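Putative acetyltransferase (Streptococcus mutans, PDB 3LD2) binds coenzyme A and probably works as a GNAT-family acyltransferase, passing an acyl group from the cofactor to an acceptor. Local coordinates at residues L96-L101 with N136-D141; F113-A118 with R128-I133; I147-L150 with A156-F159. All blocks are in the same frame, centred on the assembly; numbering follows the deposited sequence.

All three contacts pack helices against one mixed sheet of the GNAT fold. Contacts 1 and 2 share helix 126-138, whose far end meets strand 92-100 and whose start meets the next strand, 110-117; their centres are about 12 Å apart and Asp97 O and Gly114 N, at 2.9 Å, probably hydrogen-bond the two strands. Along the chain, contact 2 falls between the two segments of contact 1, and contact 3 follows both. Contact 3 joins strand 144-150, parallel neighbour of 110-117, to helix 154-162, with its centre about 12 Å from that of contact 2 and about 17 Å from that of contact 1. Contacts 2 and 3 both touch coenzyme A, so they line the cofactor cleft that contact 1 leaves alone.

Contact 1. Residues L96-L101 with N136-D141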
loop_
_atom_site.group_PDB
_atom_site.type_symbol
_atom_site.label_atom_id
_atom_site.label_comp_id
_atom_site.label_asym_id
_atom_site.label_seq_id
_atom_site.Cartn_x
_atom_site.Cartn_y
_atom_site.Cartn_z
ATOM N N LEU A 96 5.968 -2.031 0.541
ATOM C CA LEU A 96 4.649 -2.280 1.079
ATOM C C LEU A 96 4.700 -2.112 2.595
ATOM O O LEU A 96 5.471 -2.800 3.278
ATOM C CB LEU A 96 4.150 -3.680 0.704
ATOM C CG LEU A 96 2.715 -4.015 1.191
ATOM C CD1 LEU A 96 2.016 -5.095 0.369
ATOM C CD2 LEU A 96 2.665 -4.393 2.685
ATOM N N ASP A 97 3.901 -1.183 3.119
ATOM C CA ASP A 97 3.763 -1.025 4.565
ATOM C C ASP A 97 2.367 -1.451 4.998
ATOM O O ASP A 97 1.398 -1.263 4.263
ATOM C CB ASP A 97 4.001 0.412 4.985
ATOM C CG ASP A 97 2.879 1.329 4.563
ATOM O OD1 ASP A 97 2.683 1.481 3.346
ATOM O OD2 ASP A 97 2.195 1.906 5.437
ATOM N N TYR A 98 2.267 -2.046 6.181
ATOM C CA TYR A 98 0.973 -2.482 6.699
ATOM C C TYR A 98 0.842 -2.252 8.179
ATOM O O TYR A 98 1.824 -2.114 8.895
ATOM C CB TYR A 98 0.678 -3.945 6.353
ATOM C CG TYR A 98 1.601 -4.967 6.959
ATOM C CD1 TYR A 98 1.304 -5.550 8.185
ATOM C CD2 TYR A 98 2.757 -5.377 6.296
ATOM C CE1 TYR A 98 2.132 -6.508 8.751
ATOM C CE2 TYR A 98 3.605 -6.334 6.848
ATOM C CZ TYR A 98 3.292 -6.894 8.089
ATOM O OH TYR A 98 4.110 -7.854 8.673
ATOM N N SER A 99 -0.391 -2.207 8.634
ATOM C CA SER A 99 -0.660 -1.918 10.029
ATOM C C SER A 99 -2.128 -2.217 10.341
ATOM O O SER A 99 -2.957 -2.305 9.422
ATOM C CB SER A 99 -0.389 -0.448 10.281
ATOM O OG SER A 99 -1.458 0.301 9.731
ATOM N N SER A 100 -2.438 -2.376 11.633
ATOM C CA SER A 100 -3.826 -2.462 12.116
ATOM C C SER A 100 -4.712 -1.295 11.658
ATOM O O SER A 100 -4.333 -0.133 11.766
ATOM C CB SER A 100 -3.838 -2.500 13.643
ATOM O OG SER A 100 -3.734 -3.838 14.093
ATOM N N LEU A 101 -5.907 -1.594 11.185
ATOM C CA LEU A 101 -6.787 -0.524 10.724
ATOM C C LEU A 101 -7.311 0.348 11.867
ATOM O O LEU A 101 -7.458 1.555 11.697
ATOM C CB LEU A 101 -7.946 -1.075 9.895
ATOM C CG LEU A 101 -8.815 -0.006 9.227
ATOM C CD1 LEU A 101 -7.956 0.995 8.448
ATOM C CD2 LEU A 101 -9.843 -0.640 8.309
ATOM N N ASN A 136 0.776 -13.667 3.741
ATOM C CA ASN A 136 1.235 -14.745 4.613
ATOM C C ASN A 136 1.762 -14.312 5.979
ATOM O O ASN A 136 1.786 -15.113 6.899
ATOM C CB ASN A 136 2.223 -15.668 3.907
ATOM C CG ASN A 136 1.534 -16.563 2.881
ATOM O OD1 ASN A 136 1.096 -17.675 3.203
ATOM N ND2 ASN A 136 1.392 -16.062 1.646
ATOM N N GLU A 137 2.184 -13.055 6.104
ATOM C CA GLU A 137 2.488 -12.469 7.406
ATOM C C GLU A 137 1.250 -12.373 8.289
ATOM O O GLU A 137 1.263 -12.803 9.435
ATOM C CB GLU A 137 3.059 -11.067 7.244
ATOM C CG GLU A 137 4.481 -11.045 6.768
ATOM C CD GLU A 137 5.368 -11.959 7.599
ATOM O OE1 GLU A 137 6.363 -12.486 7.045
ATOM O OE2 GLU A 137 5.057 -12.165 8.801
ATOM N N VAL A 138 0.173 -11.817 7.740
ATOM C CA VAL A 138 -0.972 -11.412 8.538
ATOM C C VAL A 138 -2.036 -12.497 8.679
ATOM O O VAL A 138 -2.866 -12.435 9.569
ATOM C CB VAL A 138 -1.595 -10.149 7.949
ATOM C CG1 VAL A 138 -0.527 -9.067 7.811
ATOM C CG2 VAL A 138 -2.230 -10.460 6.592
ATOM N N LYS A 139 -2.000 -13.483 7.789
ATOM C CA LYS A 139 -2.911 -14.638 7.800
ATOM C C LYS A 139 -3.253 -15.123 9.214
ATOM O O LYS A 139 -4.413 -15.355 9.568
ATOM C CB LYS A 139 -2.240 -15.799 7.053
ATOM C CG LYS A 139 -3.175 -16.587 6.166
ATOM C CD LYS A 139 -2.415 -17.478 5.184
ATOM C CE LYS A 139 -1.137 -18.064 5.803
ATOM N NZ LYS A 139 -0.544 -19.136 4.931
ATOM N N SER A 140 -2.200 -15.297 9.996
ATOM C CA SER A 140 -2.274 -15.812 11.346
ATOM C C SER A 140 -2.927 -14.843 12.328
ATOM O O SER A 140 -3.671 -15.274 13.202
ATOM C CB SER A 140 -0.852 -16.151 11.818
ATOM O OG SER A 140 -0.726 -16.017 13.222
ATOM N N ASP A 141 -2.641 -13.547 12.183
ATOM C CA ASP A 141 -3.015 -12.530 13.172
ATOM C C ASP A 141 -4.280 -11.711 12.903
ATOM O O ASP A 141 -4.753 -11.026 13.816
ATOM C CB ASP A 141 -1.874 -11.521 13.366
ATOM C CG ASP A 141 -0.589 -12.165 13.837
ATOM O OD1 ASP A 141 -0.626 -12.824 14.904
ATOM O OD2 ASP A 141 0.450 -12.010 13.137
#
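The hydroxyl of Tyr98 meets the aliphatic stem of Glu137: OH of Tyr98 lies 3.7 Å from CB and 3.7 Å from CG of Glu137, a polar atom laid against carbon. The glutamate lies roughly perpendicular to the tyrosine side chain, with ring and carboxylate planes 12° apart. Glu137 bends at chi2 (-50°), and its OE2 stays 4.4 Å from OH of Tyr98.

One residue further on, the CG1 branch of Val138 touches the same ring, 3.8 Å from CE1 and 4.0 Å from CD1 of Tyr98. Tyr98 and Val138 run antiparallel alongside each other. CG1 sits beside the backbone N of Val138 (chi1 -54°), which turns this branch rather than CG2 to the ring.

The polar bonds lie within 136-141 itself. Lys139 NZ donates to Asn136 OD1 over 2.8 Å, tilted out of the carbonyl plane, while ND2 of Asn136 bonds to the carbonyl of Gln132; the amide is thus held through both its oxygen and its nitrogen. Asp141 N bonds to Val138 O as the chain turns.

Around the contact, the ring of Phe134 meets that of Tyr98 edge-to-face, His82 meets it from the neighbouring strand, and Phe113 adds further packing. Strand 92-100 is thereby joined to the C-terminal part of helix 126-138; the side chain of Tyr98 lies about 11 Å from the bound coenzyme A. With no hydrogen bond from one segment to the other, the attachment rests on van der Waals contact round a single tyrosine, between a buried valine and an exposed glutamate.

Contact 2. Residues F113-A118 with R128-I133; sequences FGIAVA and RALVQI. With COA (coenzyme A), chain E.
CD1 of Ile115 is the tight point of this contact: it lies 3.8 Å from CB and 4.1 Å from CD2 of Leu130, and 4.2 Å from CG2 of Val131. Ile115 carries CG1 anti to its backbone N (chi1 -171°), extending the chain so that its methyl end reaches the helix and meets Leu130 at a slant. The other branch, CG2, packs on the pantetheine arm of coenzyme A, 3.8 Å from its C2P. One buried isoleucine therefore touches the helix with one arm and the cofactor with the other.

Packing is looser toward Phe113, whose CE1 approaches CG2 of Val131 only to 4.4 Å; the ring also meets Phe134. Strand and helix axes run nearly antiparallel (154°), the first strand and helix of a beta-alpha-beta unit completed by strand 144-150. The loop and the first helical residues carry the Arg-x-x-Gly-x-Gly signature of GNAT enzymes, here Arg122, Gly125 and Gly127, and the backbone nitrogens of Arg123, Gly125 and Gly127 bond to coenzyme A. Arg128 N, in the first turn of the helix, adds a 2.7 Å hydrogen bond to O2A of the cofactor, a pyrophosphate oxygen. The positive end of the helix dipole probably helps hold this charge.

At the far end of the strand Val117 turns to the cofactor: its N donates to O9P of coenzyme A over 2.9 Å, nearly straight at 166°, and its CG2 lies 3.6 Å from O5A of coenzyme A. On the solvent side Arg128 turns from the strand and adds almost nothing to the contact, reaching out from the helix with its chain extended from CG to NE.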
loop_
_atom_site.group_PDB
_atom_site.type_symbol
_atom_site.label_atom_id
_atom_site.label_comp_id
_atom_site.label_asym_id
_atom_site.label_seq_id
_atom_site.Cartn_x
_atom_site.Cartn_y
_atom_site.Cartn_z
ATOM N N PHE A 113 -2.924 -1.731 4.350
ATOM C CA PHE A 113 -1.583 -1.595 3.749
ATOM C C PHE A 113 -1.531 -0.638 2.575
ATOM O O PHE A 113 -2.526 -0.418 1.904
ATOM C CB PHE A 113 -1.036 -2.953 3.285
ATOM C CG PHE A 113 -1.750 -3.513 2.090
ATOM C CD1 PHE A 113 -1.258 -3.306 0.810
ATOM C CD2 PHE A 113 -2.921 -4.236 2.243
ATOM C CE1 PHE A 113 -1.917 -3.819 -0.305
ATOM C CE2 PHE A 113 -3.594 -4.752 1.146
ATOM C CZ PHE A 113 -3.091 -4.543 -0.135
ATOM N N GLY A 114 -0.357 -0.065 2.336
ATOM C CA GLY A 114 -0.090 0.684 1.117
ATOM C C GLY A 114 0.973 -0.063 0.322
ATOM O O GLY A 114 1.640 -0.951 0.858
ATOM N N ILE A 115 1.120 0.278 -0.952
ATOM C CA ILE A 115 2.141 -0.326 -1.794
ATOM C C ILE A 115 2.530 0.607 -2.946
ATOM O O ILE A 115 1.712 1.324 -3.492
ATOM C CB ILE A 115 1.697 -1.692 -2.342
ATOM C CG1 ILE A 115 2.873 -2.401 -3.035
ATOM C CG2 ILE A 115 0.532 -1.513 -3.280
ATOM C CD1 ILE A 115 2.535 -3.768 -3.556
ATOM N N ALA A 116 3.811 0.624 -3.277
ATOM C CA ALA A 116 4.291 1.467 -4.351
ATOM C C ALA A 116 5.402 0.732 -5.080
ATOM O O ALA A 116 6.374 0.282 -4.474
ATOM C CB ALA A 116 4.763 2.830 -3.814
ATOM N N VAL A 117 5.216 0.541 -6.379
ATOM C CA VAL A 117 6.241 -0.077 -7.199
ATOM C C VAL A 117 6.811 0.972 -8.143
ATOM O O VAL A 117 6.075 1.834 -8.631
ATOM C CB VAL A 117 5.694 -1.229 -7.997
ATOM C CG1 VAL A 117 6.693 -1.639 -9.067
ATOM C CG2 VAL A 117 5.378 -2.383 -7.075
ATOM N N ALA A 118 8.120 0.922 -8.373
ATOM C CA ALA A 118 8.752 1.914 -9.243
ATOM C C ALA A 118 8.195 1.816 -10.659
ATOM O O ALA A 118 8.134 0.731 -11.243
ATOM C CB ALA A 118 10.237 1.743 -9.248
ATOM N N ARG A 128 2.663 -8.176 -7.100
ATOM C CA ARG A 128 2.099 -9.453 -6.734
ATOM C C ARG A 128 2.897 -10.116 -5.596
ATOM O O ARG A 128 2.317 -10.621 -4.633
ATOM C CB ARG A 128 2.047 -10.347 -7.975
ATOM C CG ARG A 128 1.359 -11.660 -7.772
ATOM C CD ARG A 128 1.065 -12.384 -9.080
ATOM N NE ARG A 128 0.816 -13.783 -8.754
ATOM C CZ ARG A 128 0.091 -14.648 -9.465
ATOM N NH1 ARG A 128 -0.500 -14.274 -10.606
ATOM N NH2 ARG A 128 -0.045 -15.902 -9.014
ATOM N N ALA A 129 4.224 -10.090 -5.712
ATOM C CA ALA A 129 5.100 -10.793 -4.794
ATOM C C ALA A 129 5.096 -10.112 -3.424
ATOM O O ALA A 129 5.154 -10.769 -2.378
ATOM C CB ALA A 129 6.528 -10.861 -5.370
ATOM N N LEU A 130 5.034 -8.792 -3.431
ATOM C CA LEU A 130 4.908 -8.065 -2.181
ATOM C C LEU A 130 3.608 -8.490 -1.469
ATOM O O LEU A 130 3.616 -8.943 -0.318
ATOM C CB LEU A 130 4.915 -6.561 -2.445
ATOM C CG LEU A 130 6.124 -5.635 -2.181
ATOM C CD1 LEU A 130 7.380 -6.270 -1.574
ATOM C CD2 LEU A 130 6.460 -4.791 -3.425
ATOM N N VAL A 131 2.495 -8.366 -2.186
ATOM C CA VAL A 131 1.175 -8.643 -1.635
ATOM C C VAL A 131 1.149 -10.045 -1.081
ATOM O O VAL A 131 0.551 -10.312 -0.037
ATOM C CB VAL A 131 0.070 -8.426 -2.704
ATOM C CG1 VAL A 131 -1.227 -9.123 -2.325
ATOM C CG2 VAL A 131 -0.141 -6.932 -2.923
ATOM N N GLN A 132 1.838 -10.937 -1.771
ATOM C CA GLN A 132 1.810 -12.338 -1.403
ATOM C C GLN A 132 2.544 -12.618 -0.092
ATOM O O GLN A 132 2.086 -13.418 0.723
ATOM C CB GLN A 132 2.404 -13.181 -2.506
ATOM C CG GLN A 132 1.512 -14.293 -2.919
ATOM C CD GLN A 132 0.207 -13.786 -3.529
ATOM O OE1 GLN A 132 0.222 -12.923 -4.412
ATOM N NE2 GLN A 132 -0.926 -14.325 -3.064
ATOM N N ILE A 133 3.691 -11.992 0.134
ATOM C CA ILE A 133 4.308 -12.302 1.399
ATOM C C ILE A 133 3.561 -11.576 2.507
ATOM O O ILE A 133 3.323 -12.152 3.571
ATOM C CB ILE A 133 5.892 -12.251 1.434
ATOM C CG1 ILE A 133 6.413 -10.926 1.933
ATOM C CG2 ILE A 133 6.513 -12.651 0.077
ATOM C CD1 ILE A 133 6.688 -10.006 0.776
HETATM N N1A COA E . -2.898 -2.118 -16.786
HETATM C C2A COA E . -3.723 -3.349 -16.752
HETATM N N3A COA E . -3.518 -4.336 -15.636
HETATM C C4A COA E . -2.531 -4.063 -14.604
HETATM C C5A COA E . -1.730 -2.830 -14.634
HETATM C C6A COA E . -1.907 -1.843 -15.744
HETATM N N6A COA E . -1.083 -0.645 -15.727
HETATM N N7A COA E . -0.813 -2.789 -13.483
HETATM C C8A COA E . -1.068 -3.997 -12.737
HETATM N N9A COA E . -2.189 -4.731 -13.380
HETATM C C1B COA E . -2.320 -6.043 -13.008
HETATM C C2B COA E . -2.407 -7.251 -13.920
HETATM O O2B COA E . -3.200 -7.351 -15.064
HETATM C C3B COA E . -1.665 -8.345 -13.288
HETATM O O3B COA E . -1.393 -9.559 -13.915
HETATM P P3B COA E . -0.320 -9.528 -15.206
HETATM O O7A COA E . 0.190 -11.090 -15.363
HETATM O O8A COA E . -1.059 -9.054 -16.616
HETATM O O9A COA E . 0.782 -8.609 -14.983
HETATM C C4B COA E . -1.081 -7.790 -12.004
HETATM O O4B COA E . -1.452 -6.370 -11.881
HETATM C C5B COA E . -0.023 -8.302 -11.090
HETATM O O5B COA E . 0.934 -7.429 -11.663
HETATM P P1A COA E . 2.249 -6.782 -10.920
HETATM O O1A COA E . 3.494 -6.749 -12.008
HETATM O O2A COA E . 2.562 -7.607 -9.762
HETATM O O3A COA E . 1.914 -5.253 -10.438
HETATM P P2A COA E . 3.039 -4.078 -10.240
HETATM O O4A COA E . 3.333 -3.356 -11.693
HETATM O O5A COA E . 4.281 -4.598 -9.682
HETATM O O6A COA E . 2.397 -2.926 -9.261
HETATM C CBP COA E . 0.836 -1.403 -8.492
HETATM C CCP COA E . 1.006 -2.745 -9.222
HETATM C CDP COA E . 1.466 -1.558 -7.082
HETATM C CEP COA E . -0.659 -0.991 -8.423
HETATM C CAP COA E . 1.655 -0.329 -9.259
HETATM O OAP COA E . 1.035 0.102 -10.440
HETATM C C9P COA E . 1.804 0.909 -8.385
HETATM O O9P COA E . 2.889 1.177 -7.983
HETATM N N8P COA E . 0.923 2.039 -8.630
HETATM C C7P COA E . 1.485 3.310 -8.222
HETATM C C6P COA E . 0.622 3.992 -7.155
HETATM C C5P COA E . -0.126 2.962 -6.304
HETATM O O5P COA E . 0.463 2.366 -5.470
HETATM N N4P COA E . -1.559 2.781 -6.432
HETATM C C3P COA E . -2.375 2.315 -5.293
HETATM C C2P COA E . -1.628 1.472 -4.255
HETATM S S1P COA E . -1.708 2.346 -2.652
#

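Contact 3. Residues I147-L150 with A156-F159; sequences IHVL and AVLF. With COA (coenzyme A), chain E.
Ala156 opens the helical side of this contact, its CB 3.8 Å from CG1 of Val149 on the strand. CB of Ala156 also lies 3.7 Å from C3P of coenzyme A, in the cysteamine end, so this methyl touches strand and cofactor at once. With chi1 at -168°, Val149 swings CG1 opposite its own N and toward the helix.

Val157 follows more loosely: its CG2 is 4.4 Å from that same CG1 of Val149, flanking it beside Ala156. Leu158 belongs to the other side of the helix, where its CD1 comes within 3.4 Å of C2A in the adenine of coenzyme A. Phe159 also serves the cofactor. One face of its ring covers CCP, 3.7 Å above the plane and offset toward the rim, while O4B of the ribose lies at the ring edge, in plane, 3.2 Å from CD1 of Phe159. Within one helical turn, then, three residues touch the cofactor from cysteamine to adenine, as befits a helix lining the GNAT cofactor cleft.

Strand 144-150 pairs through Ile147 and Val149 with Tyr187 and Leu185 of strand 180-190, and Tyr187 packs on both Val149 and Val157. Tyr160 of helix 154-162 covers Ile147 and Val149 further along, while Ile147 reaches back to Thr112 and Phe113 on strand 110-117.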
loop_
_atom_site.group_PDB
_atom_site.type_symbol
_atom_site.label_atom_id
_atom_site.label_comp_id
_atom_site.label_asym_id
_atom_site.label_seq_id
_atom_site.Cartn_x
_atom_site.Cartn_y
_atom_site.Cartn_z
ATOM N N ILE A 147 -8.798 -2.056 2.243
ATOM C CA ILE A 147 -8.139 -0.880 1.662
ATOM C C ILE A 147 -9.082 0.059 0.914
ATOM O O ILE A 147 -10.161 -0.331 0.457
ATOM C CB ILE A 147 -7.034 -1.278 0.676
ATOM C CG1 ILE A 147 -7.601 -2.243 -0.362
ATOM C CG2 ILE A 147 -5.827 -1.887 1.425
ATOM C CD1 ILE A 147 -6.568 -2.806 -1.302
ATOM N N HIS A 148 -8.645 1.302 0.793
ATOM C CA HIS A 148 -9.348 2.336 0.051
ATOM C C HIS A 148 -8.599 2.623 -1.246
ATOM O O HIS A 148 -7.395 2.874 -1.213
ATOM C CB HIS A 148 -9.378 3.614 0.867
ATOM C CG HIS A 148 -10.283 3.550 2.051
ATOM N ND1 HIS A 148 -11.493 4.206 2.096
ATOM C CD2 HIS A 148 -10.158 2.907 3.237
ATOM C CE1 HIS A 148 -12.070 3.977 3.262
ATOM N NE2 HIS A 148 -11.280 3.192 3.973
ATOM N N VAL A 149 -9.299 2.583 -2.379
ATOM C CA VAL A 149 -8.687 2.843 -3.677
ATOM C C VAL A 149 -9.480 3.949 -4.382
ATOM O O VAL A 149 -10.691 3.835 -4.550
ATOM C CB VAL A 149 -8.664 1.560 -4.551
ATOM C CG1 VAL A 149 -7.771 1.742 -5.774
ATOM C CG2 VAL A 149 -8.195 0.357 -3.756
ATOM N N LEU A 150 -8.810 5.035 -4.759
ATOM C CA LEU A 150 -9.412 6.058 -5.617
ATOM C C LEU A 150 -9.862 5.420 -6.919
ATOM O O LEU A 150 -9.125 4.610 -7.475
ATOM C CB LEU A 150 -8.400 7.129 -5.960
ATOM C CG LEU A 150 -8.047 8.095 -4.847
ATOM C CD1 LEU A 150 -7.334 9.304 -5.453
ATOM C CD2 LEU A 150 -9.317 8.506 -4.092
ATOM N N ALA A 156 -4.400 0.101 -10.020
ATOM C CA ALA A 156 -4.687 -0.492 -8.715
ATOM C C ALA A 156 -6.000 -1.272 -8.746
ATOM O O ALA A 156 -6.089 -2.396 -8.227
ATOM C CB ALA A 156 -4.706 0.561 -7.615
ATOM N N VAL A 157 -7.016 -0.684 -9.370
ATOM C CA VAL A 157 -8.285 -1.370 -9.509
ATOM C C VAL A 157 -8.046 -2.756 -10.117
ATOM O O VAL A 157 -8.569 -3.763 -9.624
ATOM C CB VAL A 157 -9.308 -0.531 -10.356
ATOM C CG1 VAL A 157 -10.459 -1.382 -10.815
ATOM C CG2 VAL A 157 -9.824 0.672 -9.567
ATOM N N LEU A 158 -7.245 -2.816 -11.174
ATOM C CA LEU A 158 -7.094 -4.064 -11.911
ATOM C C LEU A 158 -6.206 -5.046 -11.151
ATOM O O LEU A 158 -6.485 -6.242 -11.076
ATOM C CB LEU A 158 -6.522 -3.778 -13.299
ATOM C CG LEU A 158 -7.500 -3.060 -14.224
ATOM C CD1 LEU A 158 -6.855 -2.737 -15.557
ATOM C CD2 LEU A 158 -8.769 -3.903 -14.433
ATOM N N PHE A 159 -5.125 -4.509 -10.593
ATOM C CA PHE A 159 -4.223 -5.232 -9.703
ATOM C C PHE A 159 -4.996 -5.970 -8.604
ATOM O O PHE A 159 -4.901 -7.201 -8.487
ATOM C CB PHE A 159 -3.242 -4.216 -9.092
ATOM C CG PHE A 159 -2.167 -4.821 -8.242
ATOM C CD1 PHE A 159 -1.222 -5.669 -8.788
ATOM C CD2 PHE A 159 -2.075 -4.498 -6.891
ATOM C CE1 PHE A 159 -0.201 -6.196 -7.992
ATOM C CE2 PHE A 159 -1.063 -5.009 -6.093
ATOM C CZ PHE A 159 -0.128 -5.859 -6.642
HETATM N N1A COA E . -2.898 -2.118 -16.786
HETATM C C2A COA E . -3.723 -3.349 -16.752
HETATM N N3A COA E . -3.518 -4.336 -15.636
HETATM C C4A COA E . -2.531 -4.063 -14.604
HETATM C C5A COA E . -1.730 -2.830 -14.634
HETATM C C6A COA E . -1.907 -1.843 -15.744
HETATM N N6A COA E . -1.083 -0.645 -15.727
HETATM N N7A COA E . -0.813 -2.789 -13.483
HETATM C C8A COA E . -1.068 -3.997 -12.737
HETATM N N9A COA E . -2.189 -4.731 -13.380
HETATM C C1B COA E . -2.320 -6.043 -13.008
HETATM C C2B COA E . -2.407 -7.251 -13.920
HETATM O O2B COA E . -3.200 -7.351 -15.064
HETATM C C3B COA E . -1.665 -8.345 -13.288
HETATM O O3B COA E . -1.393 -9.559 -13.915
HETATM P P3B COA E . -0.320 -9.528 -15.206
HETATM O O7A COA E . 0.190 -11.090 -15.363
HETATM O O8A COA E . -1.059 -9.054 -16.616
HETATM O O9A COA E . 0.782 -8.609 -14.983
HETATM C C4B COA E . -1.081 -7.790 -12.004
HETATM O O4B COA E . -1.452 -6.370 -11.881
HETATM C C5B COA E . -0.023 -8.302 -11.090
HETATM O O5B COA E . 0.934 -7.429 -11.663
HETATM P P1A COA E . 2.249 -6.782 -10.920
HETATM O O1A COA E . 3.494 -6.749 -12.008
HETATM O O2A COA E . 2.562 -7.607 -9.762
HETATM O O3A COA E . 1.914 -5.253 -10.438
HETATM P P2A COA E . 3.039 -4.078 -10.240
HETATM O O4A COA E . 3.333 -3.356 -11.693
HETATM O O5A COA E . 4.281 -4.598 -9.682
HETATM O O6A COA E . 2.397 -2.926 -9.261
HETATM C CBP COA E . 0.836 -1.403 -8.492
HETATM C CCP COA E . 1.006 -2.745 -9.222
HETATM C CDP COA E . 1.466 -1.558 -7.082
HETATM C CEP COA E . -0.659 -0.991 -8.423
HETATM C CAP COA E . 1.655 -0.329 -9.259
HETATM O OAP COA E . 1.035 0.102 -10.440
HETATM C C9P COA E . 1.804 0.909 -8.385
HETATM O O9P COA E . 2.889 1.177 -7.983
HETATM N N8P COA E . 0.923 2.039 -8.630
HETATM C C7P COA E . 1.485 3.310 -8.222
HETATM C C6P COA E . 0.622 3.992 -7.155
HETATM C C5P COA E . -0.126 2.962 -6.304
HETATM O O5P COA E . 0.463 2.366 -5.470
HETATM N N4P COA E . -1.559 2.781 -6.432
HETATM C C3P COA E . -2.375 2.315 -5.293
HETATM C C2P COA E . -1.628 1.472 -4.255
HETATM S S1P COA E . -1.708 2.346 -2.652
#